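Local coordinates for FMN Adenylyltransferase (Candida glabrata, PDB 3FWK), which catalyses transfer of the adenylyl group of ATP to FMN, the last step in making FAD, on a Rossmann-like alpha/beta fold, at residues A[54-58]-A[59-63]; A[77-80]-A[81-84]; A[111-114]-A[115-119]; A[292-296]-A[297-301]. One frame throughout, in Å; residues are numbered along the deposited sequence.

The four local contacts follow one another along the chain. Interactions 1 and 2 touch: Pro56 and Ile61 of the loop and strand pack on Tyr78 of helix 69-86, with Pro56 CB and Tyr78 OH 3.4 Å apart. Their centres lie about 13 Å apart. Interaction 1 also borders the glucose site through Trp54, while the Tyr78 side chain is about 14 Å from the sugar. Interaction 3 follows strand 107-111, the neighbour of strand 61-64 in the sheet; its centre is about 25 Å from that of interaction 1. Interaction 4, in the C-terminal region, lies about 33 Å from interaction 1, centre to centre.

Interaction 1: residues A[54-58]-A[59-63]; sequences WSPLN and GEISF. With BGC (beta-D-glucopyranose), chain C.
Glu60 folds back over the loop 54-58 and can be followed atom by atom. Its CB lies 3.4 Å from Ser55 O. CG comes close to the Asn58 amide, 3.1 Å from Asn58 OD1. Beyond CG the chain is extended (chi2 175°), which carries the carboxylate along the loop to the backbone of Ser55. There Glu60 OE1 accepts from Ser55 N at 2.9 Å, in a nearly straight bond (174°) that arrives from above the carboxylate plane. Glu60 OE2 receives a weak, long bond from Asn58 ND2. The amide and carboxylate planes are turned 59° against each other. The other end of the Asn58 amide is better engaged: Glu60 N donates to Asn58 OD1 at 2.9 Å. One asparagine side chain therefore meets both the backbone and the carboxylate of Glu60.

This loop leads from helix 31-50 into strand 61-64 of the Rossmann-like sheet. Within it Ser55 makes an ST turn, with Leu57 N donating to Ser55 OG at 3.0 Å. A water joins the loop to the strand: it donates to Ile61 O and has weak bonds to Pro56 O and Gly59 N. Ile61 starts the strand and packs its CG1 3.8 Å from Trp54 CB, while its CD1 lies by Trp54 O and touches Pro56 CB. The Trp54 ring leads away from this packing to the bound glucose. Its CZ2 is 3.5 Å from the sugar C6, and the ring oxygen O5 sits over one face, offset toward the rim. Lys53, Lys162 and Tyr192 complete the glucose pocket.

Interaction 2: residues A[77-80]-A[81-84]; sequences LYLS and CLWE
Tyr78 and Leu82, one helical turn apart, lie obliquely against each other. The CB of Tyr78 points away from residues 81-84, but CG stands opposite the backbone N across the CA-CB bond (chi1 -174°), and this brings the ring back beside Leu82. The ring atom CE2 then meets Leu82 CD1 at 3.7 Å. The methyl approaches at a slant, with Tyr78 CD2 its next ring neighbour at 3.9 Å. The same Leu82 CD1 lies 4.3 Å from Leu79 CD2, so one branch of Leu82 serves two neighbours.

Tyr78 and Leu82 face the sheet, where both touch Leu107 of strand 107-111. Phe63 of strand 61-64 meets the Tyr78 ring edge-to-face.

Cys81 SG lies 3.3 Å from Leu77 O, one turn back. The Trp83 ring leads away from the preceding turn, while Trp83 CB stays 3.5 Å from Ser80 O.

Ser80 and Glu84 are joined through a water. It lies 2.7 Å from Ser80 OG and donates to Glu84 OE1. The extended Glu84 chain also brings OE1 to Lys43 of helix 31-50, with which it forms a salt bridge.

Regular helical bonds underlie these contacts, such as Leu82 N to Tyr78 O at 2.9 Å. Tyr78 and Leu82 thus make an apolar contact with the sheet, while Glu84 OE1, gripped by a water and a lysine, ties the helix to helix 31-50; the lysine would probably stabilise the negative charge of Glu84.

Interaction 3: residues A[111-114]-A[115-119]; sequences FIDH and DDTFK
Asp115, the first residue after His114, occupies the second position of a type I beta turn that runs from His114 to Thr117. Its CB lies 3.7 Å from His114 C. At the first turn residue, His114 N gives a weak bond back to Asp113 OD1. Asp116 follows. Its CG sits between the backbone N and the carbonyl carbon (chi1 60°), which turns OD1 back over the turn to 3.4 Å from His114 CB. Asp116 also has a backbone hydrogen bond with Val230.

Thr117 closes the turn and has the main polar contact. Its OG1 donates to His114 O at 2.9 Å, from above the carbonyl plane. Thr117 N adds a weak bond to the same oxygen. The hydroxyl also accepts from a water at 2.8 Å. That water lies in the plane of the His114 ring, at its edge, 2.8 Å from His114 ND1. It bridges the imidazole to Thr117 and probably helps to fix the rotation of the ring.

Phe118 leaves the turn and packs its ring edge-to-face with Phe224. It holds the N-cap position, and Lys119 begins helix 119-131, with its side chain touching Glu276 and Asp277 of helix 275-282. The whole segment is a beta-to-alpha connection of the Rossmann-like fold, in which a type I turn leads the chain from parallel strand 107-111 into the following helix.

Interaction 4: residues A[292-296]-A[297-301]; sequences WYLVD and DKLER
Asp296 stands just before a short 3-10 segment that starts at Asp297, in the C-terminal region that follows helix 275-282, and its side chain and carbonyl both bind the following backbone. Its carboxylate folds forward over the start of the turn. Asp296 OD1 accepts two hydrogen bonds from Lys298. The backbone Lys298 N donates at 2.9 Å, and Lys298 NZ forms a salt bridge at 2.8 Å. The two donors reach OD1 from opposite faces of the carboxylate plane, NZ on the syn side. Lys298 manages this by bending at its far torsions (chi3 -66°, chi4 -50°), which curls the amine back to the aspartate. The Asp296 backbone takes part too: Leu299 N donates to Asp296 O at 2.9 Å, from above the carbonyl plane. This is the i to i+3 bond expected of a 3-10 turn.

An apolar contact lies beside this polar grip. The side chains of Leu294 and Leu299 cross at about a right angle, with Leu294 CD1 4.1 Å from Leu299 CB. Leu294 CD2 rests near the backbone of Leu299 and Glu300.

Partners further out hold both halves. Leu294 O accepts from Trp206 NE1, and Leu299 O from Asn236 ND2. Asp297 OD1 accepts from Leu202 N and forms a salt bridge with Arg169. Glu300 bridges Lys69 and Arg169, which ties this region to the start of helix 69-86. On the other carboxylate oxygen of Asp297, one water donates to Asp297 OD2 at 2.7 Å and to Val295 O, also at 2.7 Å.

Interaction 1: residues A[54-58]-A[59-63]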
loop_
_atom_site.group_PDB
_atom_site.type_symbol
_atom_site.label_atom_id
_atom_site.label_comp_id
_atom_site.label_asym_id
_atom_site.label_seq_id
_atom_site.Cartn_x
_atom_site.Cartn_y
_atom_site.Cartn_z
ATOM N N TRP A 54 -19.031 -0.171 11.884
ATOM C CA TRP A 54 -18.403 -1.480 12.013
ATOM C C TRP A 54 -17.221 -1.344 12.913
ATOM O O TRP A 54 -16.400 -0.441 12.752
ATOM C CB TRP A 54 -17.936 -2.030 10.656
ATOM C CG TRP A 54 -19.041 -2.138 9.636
ATOM C CD1 TRP A 54 -19.965 -3.145 9.536
ATOM C CD2 TRP A 54 -19.349 -1.198 8.590
ATOM N NE1 TRP A 54 -20.838 -2.876 8.514
ATOM C CE2 TRP A 54 -20.478 -1.706 7.902
ATOM C CE3 TRP A 54 -18.779 0.009 8.169
ATOM C CZ2 TRP A 54 -21.058 -1.040 6.810
ATOM C CZ3 TRP A 54 -19.370 0.697 7.098
ATOM C CH2 TRP A 54 -20.508 0.164 6.435
ATOM N N SER A 55 -17.144 -2.276 13.863
ATOM C CA SER A 55 -16.060 -2.299 14.840
ATOM C C SER A 55 -14.712 -2.801 14.292
ATOM O O SER A 55 -14.612 -3.906 13.741
ATOM C CB SER A 55 -16.453 -3.169 16.034
ATOM O OG SER A 55 -15.304 -3.325 16.863
ATOM N N PRO A 56 -13.678 -1.983 14.415
ATOM C CA PRO A 56 -12.370 -2.475 14.024
ATOM C C PRO A 56 -11.692 -3.301 15.104
ATOM O O PRO A 56 -10.577 -3.783 14.879
ATOM C CB PRO A 56 -11.589 -1.194 13.780
ATOM C CG PRO A 56 -12.166 -0.212 14.694
ATOM C CD PRO A 56 -13.646 -0.558 14.736
ATOM N N LEU A 57 -12.332 -3.464 16.261
ATOM C CA LEU A 57 -11.671 -4.162 17.377
ATOM C C LEU A 57 -12.073 -5.618 17.555
ATOM O O LEU A 57 -11.288 -6.409 18.114
ATOM C CB LEU A 57 -11.952 -3.429 18.688
ATOM C CG LEU A 57 -11.642 -1.934 18.694
ATOM C CD1 LEU A 57 -12.023 -1.300 20.026
ATOM C CD2 LEU A 57 -10.175 -1.636 18.336
ATOM N N ASN A 58 -13.289 -5.970 17.125
ATOM C CA ASN A 58 -13.894 -7.240 17.517
ATOM C C ASN A 58 -13.957 -8.256 16.376
ATOM O O ASN A 58 -14.521 -9.358 16.519
ATOM C CB ASN A 58 -15.278 -6.996 18.138
ATOM C CG ASN A 58 -16.307 -6.553 17.126
ATOM O OD1 ASN A 58 -16.013 -6.401 15.929
ATOM N ND2 ASN A 58 -17.533 -6.331 17.598
ATOM N N GLY A 59 -13.361 -7.893 15.249
ATOM C CA GLY A 59 -13.292 -8.785 14.122
ATOM C C GLY A 59 -14.364 -8.489 13.102
ATOM O O GLY A 59 -14.414 -9.163 12.084
ATOM N N GLU A 60 -15.176 -7.442 13.316
ATOM C CA GLU A 60 -16.092 -7.034 12.230
ATOM C C GLU A 60 -15.382 -6.573 10.968
ATOM O O GLU A 60 -15.918 -6.758 9.872
ATOM C CB GLU A 60 -17.113 -5.979 12.674
ATOM C CG GLU A 60 -18.132 -6.591 13.655
ATOM C CD GLU A 60 -19.106 -5.585 14.231
ATOM O OE1 GLU A 60 -19.098 -4.408 13.844
ATOM O OE2 GLU A 60 -19.903 -5.993 15.124
ATOM N N ILE A 61 -14.207 -5.949 11.130
ATOM C CA ILE A 61 -13.469 -5.451 9.983
ATOM C C ILE A 61 -12.171 -6.243 9.814
ATOM O O ILE A 61 -11.394 -6.391 10.779
ATOM C CB ILE A 61 -13.095 -3.968 10.147
ATOM C CG1 ILE A 61 -14.347 -3.100 10.310
ATOM C CG2 ILE A 61 -12.249 -3.479 8.931
ATOM C CD1 ILE A 61 -14.045 -1.624 10.453
ATOM N N SER A 62 -11.901 -6.701 8.597
ATOM C CA SER A 62 -10.572 -7.210 8.260
ATOM C C SER A 62 -9.935 -6.296 7.211
ATOM O O SER A 62 -10.630 -5.608 6.479
ATOM C CB SER A 62 -10.654 -8.642 7.759
ATOM O OG SER A 62 -10.749 -9.556 8.842
ATOM N N PHE A 63 -8.614 -6.276 7.185
ATOM C CA PHE A 63 -7.886 -5.415 6.294
ATOM C C PHE A 63 -7.246 -6.258 5.197
ATOM O O PHE A 63 -6.447 -7.143 5.509
ATOM C CB PHE A 63 -6.834 -4.625 7.105
ATOM C CG PHE A 63 -6.173 -3.538 6.322
ATOM C CD1 PHE A 63 -6.473 -2.192 6.608
ATOM C CD2 PHE A 63 -5.293 -3.822 5.290
ATOM C CE1 PHE A 63 -5.918 -1.163 5.886
ATOM C CE2 PHE A 63 -4.717 -2.783 4.538
ATOM C CZ PHE A 63 -5.022 -1.450 4.841
HETATM C C2 BGC C . -25.274 -2.302 11.394
HETATM C C3 BGC C . -25.479 -3.205 10.180
HETATM C C4 BGC C . -25.507 -2.368 8.907
HETATM C C5 BGC C . -24.299 -1.429 8.821
HETATM C C6 BGC C . -24.443 -0.446 7.660
HETATM C C1 BGC C . -24.007 -1.502 11.187
HETATM O O1 BGC C . -23.820 -0.653 12.310
HETATM O O2 BGC C . -25.139 -3.051 12.615
HETATM O O3 BGC C . -26.743 -3.881 10.321
HETATM O O4 BGC C . -25.450 -3.227 7.773
HETATM O O5 BGC C . -24.170 -0.674 10.036
HETATM O O6 BGC C . -25.567 0.411 7.897
HETATM O O HOH W 1 -11.825 -6.056 13.455
#

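Interaction 2: residues A[77-80]-A[81-84]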
loop_
_atom_site.group_PDB
_atom_site.type_symbol
_atom_site.label_atom_id
_atom_site.label_comp_id
_atom_site.label_asym_id
_atom_site.label_seq_id
_atom_site.Cartn_x
_atom_site.Cartn_y
_atom_site.Cartn_z
ATOM N N LEU A 77 -2.654 4.939 7.139
ATOM C CA LEU A 77 -3.778 5.798 7.449
ATOM C C LEU A 77 -4.812 5.124 8.333
ATOM O O LEU A 77 -5.423 5.784 9.189
ATOM C CB LEU A 77 -4.410 6.315 6.155
ATOM C CG LEU A 77 -3.483 7.197 5.332
ATOM C CD1 LEU A 77 -4.104 7.458 3.968
ATOM C CD2 LEU A 77 -3.075 8.535 6.044
ATOM N N TYR A 78 -5.045 3.822 8.122
ATOM C CA TYR A 78 -5.986 3.082 8.925
ATOM C C TYR A 78 -5.514 3.013 10.379
ATOM O O TYR A 78 -6.296 3.265 11.310
ATOM C CB TYR A 78 -6.139 1.686 8.319
ATOM C CG TYR A 78 -7.204 0.835 8.958
ATOM C CD1 TYR A 78 -8.523 0.996 8.602
ATOM C CD2 TYR A 78 -6.907 -0.106 9.926
ATOM C CE1 TYR A 78 -9.529 0.251 9.173
ATOM C CE2 TYR A 78 -7.894 -0.868 10.506
ATOM C CZ TYR A 78 -9.211 -0.661 10.145
ATOM O OH TYR A 78 -10.210 -1.397 10.699
ATOM N N LEU A 79 -4.231 2.692 10.564
ATOM C CA LEU A 79 -3.645 2.700 11.919
ATOM C C LEU A 79 -3.738 4.081 12.569
ATOM O O LEU A 79 -4.117 4.182 13.759
ATOM C CB LEU A 79 -2.221 2.194 11.835
ATOM C CG LEU A 79 -2.022 0.682 11.626
ATOM C CD1 LEU A 79 -0.599 0.350 11.257
ATOM C CD2 LEU A 79 -2.413 -0.058 12.912
ATOM N N SER A 80 -3.453 5.131 11.798
ATOM C CA SER A 80 -3.576 6.481 12.353
ATOM C C SER A 80 -5.016 6.737 12.819
ATOM O O SER A 80 -5.250 7.285 13.883
ATOM C CB SER A 80 -3.200 7.472 11.260
ATOM O OG SER A 80 -3.463 8.832 11.684
ATOM N N CYS A 81 -5.990 6.321 12.017
ATOM C CA CYS A 81 -7.383 6.534 12.358
ATOM C C CYS A 81 -7.853 5.718 13.525
ATOM O O CYS A 81 -8.700 6.175 14.294
ATOM C CB CYS A 81 -8.281 6.320 11.138
ATOM S SG CYS A 81 -8.106 7.598 9.904
ATOM N N LEU A 82 -7.327 4.508 13.697
ATOM C CA LEU A 82 -7.630 3.742 14.926
ATOM C C LEU A 82 -7.155 4.487 16.156
ATOM O O LEU A 82 -7.877 4.582 17.156
ATOM C CB LEU A 82 -6.945 2.376 14.868
ATOM C CG LEU A 82 -7.488 1.380 13.859
ATOM C CD1 LEU A 82 -6.604 0.130 13.842
ATOM C CD2 LEU A 82 -8.936 1.011 14.163
ATOM N N TRP A 83 -5.938 5.006 16.107
ATOM C CA TRP A 83 -5.430 5.791 17.226
ATOM C C TRP A 83 -6.289 7.025 17.462
ATOM O O TRP A 83 -6.700 7.312 18.591
ATOM C CB TRP A 83 -3.970 6.167 16.999
ATOM C CG TRP A 83 -3.361 6.844 18.177
ATOM C CD1 TRP A 83 -3.247 8.204 18.404
ATOM C CD2 TRP A 83 -2.827 6.204 19.342
ATOM N NE1 TRP A 83 -2.654 8.432 19.645
ATOM C CE2 TRP A 83 -2.373 7.221 20.217
ATOM C CE3 TRP A 83 -2.633 4.869 19.698
ATOM C CZ2 TRP A 83 -1.795 6.936 21.452
ATOM C CZ3 TRP A 83 -2.053 4.585 20.929
ATOM C CH2 TRP A 83 -1.634 5.605 21.775
ATOM N N GLU A 84 -6.565 7.757 16.399
ATOM C CA GLU A 84 -7.354 8.986 16.538
ATOM C C GLU A 84 -8.736 8.700 17.098
ATOM O O GLU A 84 -9.212 9.387 18.027
ATOM C CB GLU A 84 -7.405 9.710 15.204
ATOM C CG GLU A 84 -8.196 11.037 15.271
ATOM C CD GLU A 84 -8.002 11.947 14.077
ATOM O OE1 GLU A 84 -7.182 11.691 13.181
ATOM O OE2 GLU A 84 -8.722 12.987 14.009
HETATM O O HOH W 2 -6.064 9.706 11.649
#

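Interaction 3: residues A[111-114]-A[115-119]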
loop_
_atom_site.group_PDB
_atom_site.type_symbol
_atom_site.label_atom_id
_atom_site.label_comp_id
_atom_site.label_asym_id
_atom_site.label_seq_id
_atom_site.Cartn_x
_atom_site.Cartn_y
_atom_site.Cartn_z
ATOM N N PHE A 111 -4.359 -11.588 3.116
ATOM C CA PHE A 111 -3.581 -11.477 1.890
ATOM C C PHE A 111 -4.025 -12.622 0.975
ATOM O O PHE A 111 -3.909 -13.785 1.324
ATOM C CB PHE A 111 -2.093 -11.561 2.217
ATOM C CG PHE A 111 -1.198 -11.699 1.011
ATOM C CD1 PHE A 111 -1.387 -10.931 -0.149
ATOM C CD2 PHE A 111 -0.186 -12.662 1.019
ATOM C CE1 PHE A 111 -0.561 -11.105 -1.262
ATOM C CE2 PHE A 111 0.638 -12.845 -0.079
ATOM C CZ PHE A 111 0.465 -12.058 -1.207
ATOM N N ILE A 112 -4.447 -12.274 -0.244
ATOM C CA ILE A 112 -4.742 -13.259 -1.257
ATOM C C ILE A 112 -3.445 -13.540 -2.011
ATOM O O ILE A 112 -2.957 -12.718 -2.790
ATOM C CB ILE A 112 -5.854 -12.737 -2.222
ATOM C CG1 ILE A 112 -7.126 -12.336 -1.434
ATOM C CG2 ILE A 112 -6.176 -13.811 -3.250
ATOM C CD1 ILE A 112 -7.667 -13.356 -0.468
ATOM N N ASP A 113 -2.839 -14.677 -1.700
ATOM C CA ASP A 113 -1.537 -15.044 -2.226
ATOM C C ASP A 113 -1.678 -15.724 -3.571
ATOM O O ASP A 113 -2.717 -16.289 -3.877
ATOM C CB ASP A 113 -0.854 -15.961 -1.186
ATOM C CG ASP A 113 0.653 -16.100 -1.359
ATOM O OD1 ASP A 113 1.241 -15.390 -2.204
ATOM O OD2 ASP A 113 1.246 -16.920 -0.612
ATOM N N HIS A 114 -0.630 -15.664 -4.382
ATOM C CA HIS A 114 -0.639 -16.298 -5.711
ATOM C C HIS A 114 0.695 -16.941 -5.950
ATOM O O HIS A 114 1.728 -16.495 -5.401
ATOM C CB HIS A 114 -0.872 -15.246 -6.820
ATOM C CG HIS A 114 -2.143 -14.479 -6.660
ATOM N ND1 HIS A 114 -2.231 -13.310 -5.932
ATOM C CD2 HIS A 114 -3.390 -14.739 -7.099
ATOM C CE1 HIS A 114 -3.477 -12.870 -5.955
ATOM N NE2 HIS A 114 -4.205 -13.723 -6.650
ATOM N N ASP A 115 0.705 -17.936 -6.832
ATOM C CA ASP A 115 1.924 -18.688 -7.044
ATOM C C ASP A 115 2.964 -17.918 -7.857
ATOM O O ASP A 115 4.094 -18.343 -7.918
ATOM C CB ASP A 115 1.629 -20.050 -7.639
ATOM C CG ASP A 115 1.111 -19.985 -9.016
ATOM O OD1 ASP A 115 1.192 -19.079 -9.818
ATOM O OD2 ASP A 115 0.533 -21.051 -9.387
ATOM N N ASP A 116 2.581 -16.770 -8.415
ATOM C CA ASP A 116 3.454 -15.986 -9.279
ATOM C C ASP A 116 3.759 -14.608 -8.684
ATOM O O ASP A 116 4.095 -13.667 -9.396
ATOM C CB ASP A 116 2.890 -15.897 -10.698
ATOM C CG ASP A 116 1.525 -15.244 -10.764
ATOM O OD1 ASP A 116 0.951 -14.888 -9.693
ATOM O OD2 ASP A 116 1.011 -15.059 -11.917
ATOM N N THR A 117 3.684 -14.519 -7.364
ATOM C CA THR A 117 4.030 -13.275 -6.624
ATOM C C THR A 117 5.549 -13.119 -6.550
ATOM O O THR A 117 6.268 -14.097 -6.368
ATOM C CB THR A 117 3.457 -13.371 -5.205
ATOM O OG1 THR A 117 2.044 -13.637 -5.270
ATOM C CG2 THR A 117 3.667 -12.113 -4.401
ATOM N N PHE A 118 6.051 -11.899 -6.631
ATOM C CA PHE A 118 7.465 -11.643 -6.416
ATOM C C PHE A 118 7.886 -12.095 -5.018
ATOM O O PHE A 118 7.229 -11.783 -4.008
ATOM C CB PHE A 118 7.779 -10.132 -6.500
ATOM C CG PHE A 118 7.935 -9.618 -7.902
ATOM C CD1 PHE A 118 9.172 -9.660 -8.532
ATOM C CD2 PHE A 118 6.825 -9.104 -8.585
ATOM C CE1 PHE A 118 9.330 -9.207 -9.823
ATOM C CE2 PHE A 118 6.991 -8.626 -9.905
ATOM C CZ PHE A 118 8.222 -8.711 -10.517
ATOM N N LYS A 119 9.045 -12.752 -4.936
ATOM C CA LYS A 119 9.591 -13.164 -3.636
ATOM C C LYS A 119 9.783 -11.938 -2.715
ATOM O O LYS A 119 9.534 -12.007 -1.518
ATOM C CB LYS A 119 10.927 -13.859 -3.827
ATOM C CG LYS A 119 11.523 -14.380 -2.548
ATOM C CD LYS A 119 10.627 -15.438 -1.874
ATOM C CE LYS A 119 11.378 -16.298 -0.873
ATOM N NZ LYS A 119 10.618 -17.618 -0.685
HETATM O O HOH W 3 -0.156 -12.054 -4.632
#

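Interaction 4: residues A[292-296]-A[297-301]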
loop_
_atom_site.group_PDB
_atom_site.type_symbol
_atom_site.label_atom_id
_atom_site.label_comp_id
_atom_site.label_asym_id
_atom_site.label_seq_id
_atom_site.Cartn_x
_atom_site.Cartn_y
_atom_site.Cartn_z
ATOM N N TRP A 292 9.222 6.263 -7.861
ATOM C CA TRP A 292 8.697 7.587 -7.511
ATOM C C TRP A 292 9.135 8.706 -8.462
ATOM O O TRP A 292 8.725 9.835 -8.267
ATOM C CB TRP A 292 9.009 7.919 -6.049
ATOM C CG TRP A 292 10.419 7.702 -5.621
ATOM C CD1 TRP A 292 11.428 8.612 -5.625
ATOM C CD2 TRP A 292 10.948 6.509 -5.014
ATOM N NE1 TRP A 292 12.587 8.043 -5.082
ATOM C CE2 TRP A 292 12.303 6.770 -4.678
ATOM C CE3 TRP A 292 10.394 5.262 -4.702
ATOM C CZ2 TRP A 292 13.117 5.814 -4.051
ATOM C CZ3 TRP A 292 11.191 4.308 -4.097
ATOM C CH2 TRP A 292 12.537 4.590 -3.765
ATOM N N TYR A 293 9.870 8.375 -9.522
ATOM C CA TYR A 293 10.039 9.303 -10.645
ATOM C C TYR A 293 8.879 9.246 -11.635
ATOM O O TYR A 293 8.853 10.066 -12.559
ATOM C CB TYR A 293 11.376 9.085 -11.337
ATOM C CG TYR A 293 12.538 9.690 -10.593
ATOM C CD1 TYR A 293 13.052 9.080 -9.453
ATOM C CD2 TYR A 293 13.104 10.899 -11.009
ATOM C CE1 TYR A 293 14.137 9.643 -8.749
ATOM C CE2 TYR A 293 14.182 11.458 -10.313
ATOM C CZ TYR A 293 14.705 10.817 -9.206
ATOM O OH TYR A 293 15.771 11.378 -8.519
ATOM N N LEU A 294 7.940 8.313 -11.450
ATOM C CA LEU A 294 6.717 8.302 -12.262
ATOM C C LEU A 294 5.544 8.909 -11.507
ATOM O O LEU A 294 5.225 8.451 -10.405
ATOM C CB LEU A 294 6.350 6.848 -12.633
ATOM C CG LEU A 294 5.220 6.795 -13.676
ATOM C CD1 LEU A 294 5.802 7.010 -15.081
ATOM C CD2 LEU A 294 4.431 5.478 -13.632
ATOM N N VAL A 295 4.889 9.911 -12.106
ATOM C CA VAL A 295 3.719 10.497 -11.477
ATOM C C VAL A 295 2.497 10.463 -12.391
ATOM O O VAL A 295 1.424 10.902 -11.982
ATOM C CB VAL A 295 3.963 11.941 -10.963
ATOM C CG1 VAL A 295 4.987 11.912 -9.800
ATOM C CG2 VAL A 295 4.448 12.838 -12.113
ATOM N N ASP A 296 2.613 9.890 -13.586
ATOM C CA ASP A 296 1.453 9.760 -14.482
ATOM C C ASP A 296 0.737 8.442 -14.244
ATOM O O ASP A 296 1.231 7.371 -14.601
ATOM C CB ASP A 296 1.948 9.887 -15.928
ATOM C CG ASP A 296 0.827 9.871 -16.954
ATOM O OD1 ASP A 296 -0.346 9.538 -16.610
ATOM O OD2 ASP A 296 1.145 10.183 -18.123
ATOM N N ASP A 297 -0.475 8.526 -13.668
ATOM C CA ASP A 297 -1.266 7.353 -13.358
ATOM C C ASP A 297 -1.485 6.470 -14.563
ATOM O O ASP A 297 -1.602 5.258 -14.393
ATOM C CB ASP A 297 -2.628 7.722 -12.767
ATOM C CG ASP A 297 -2.494 8.556 -11.487
ATOM O OD1 ASP A 297 -2.761 8.024 -10.400
ATOM O OD2 ASP A 297 -2.078 9.756 -11.574
ATOM N N LYS A 298 -1.553 7.056 -15.756
ATOM C CA LYS A 298 -1.858 6.253 -16.956
ATOM C C LYS A 298 -0.734 5.302 -17.296
ATOM O O LYS A 298 -0.957 4.352 -18.030
ATOM C CB LYS A 298 -2.107 7.148 -18.164
ATOM C CG LYS A 298 -3.392 7.973 -18.023
ATOM C CD LYS A 298 -3.657 8.879 -19.214
ATOM C CE LYS A 298 -2.628 9.978 -19.370
ATOM N NZ LYS A 298 -2.394 10.741 -18.103
ATOM N N LEU A 299 0.475 5.573 -16.794
ATOM C CA LEU A 299 1.650 4.781 -17.138
ATOM C C LEU A 299 2.094 3.857 -16.013
ATOM O O LEU A 299 3.116 3.170 -16.131
ATOM C CB LEU A 299 2.797 5.705 -17.504
ATOM C CG LEU A 299 2.536 6.659 -18.676
ATOM C CD1 LEU A 299 3.746 7.566 -18.852
ATOM C CD2 LEU A 299 2.222 5.916 -19.954
ATOM N N GLU A 300 1.303 3.766 -14.950
ATOM C CA GLU A 300 1.669 2.983 -13.795
ATOM C C GLU A 300 1.941 1.509 -14.111
ATOM O O GLU A 300 2.835 0.909 -13.511
ATOM C CB GLU A 300 0.585 3.133 -12.722
ATOM C CG GLU A 300 0.918 2.498 -11.388
ATOM C CD GLU A 300 -0.080 2.844 -10.299
ATOM O OE1 GLU A 300 -0.907 3.752 -10.496
ATOM O OE2 GLU A 300 -0.032 2.206 -9.230
ATOM N N ARG A 301 1.178 0.945 -15.046
ATOM C CA ARG A 301 1.295 -0.446 -15.429
ATOM C C ARG A 301 1.993 -0.617 -16.772
ATOM O O ARG A 301 1.878 -1.672 -17.380
ATOM C CB ARG A 301 -0.085 -1.103 -15.390
ATOM C CG ARG A 301 -0.612 -1.138 -13.972
ATOM C CD ARG A 301 -2.066 -1.554 -13.840
ATOM N NE ARG A 301 -2.394 -1.944 -12.444
ATOM C CZ ARG A 301 -2.681 -1.119 -11.414
ATOM N NH1 ARG A 301 -2.961 -1.641 -10.224
ATOM N NH2 ARG A 301 -2.697 0.205 -11.545
HETATM O O HOH W 4 -0.367 11.178 -9.975
#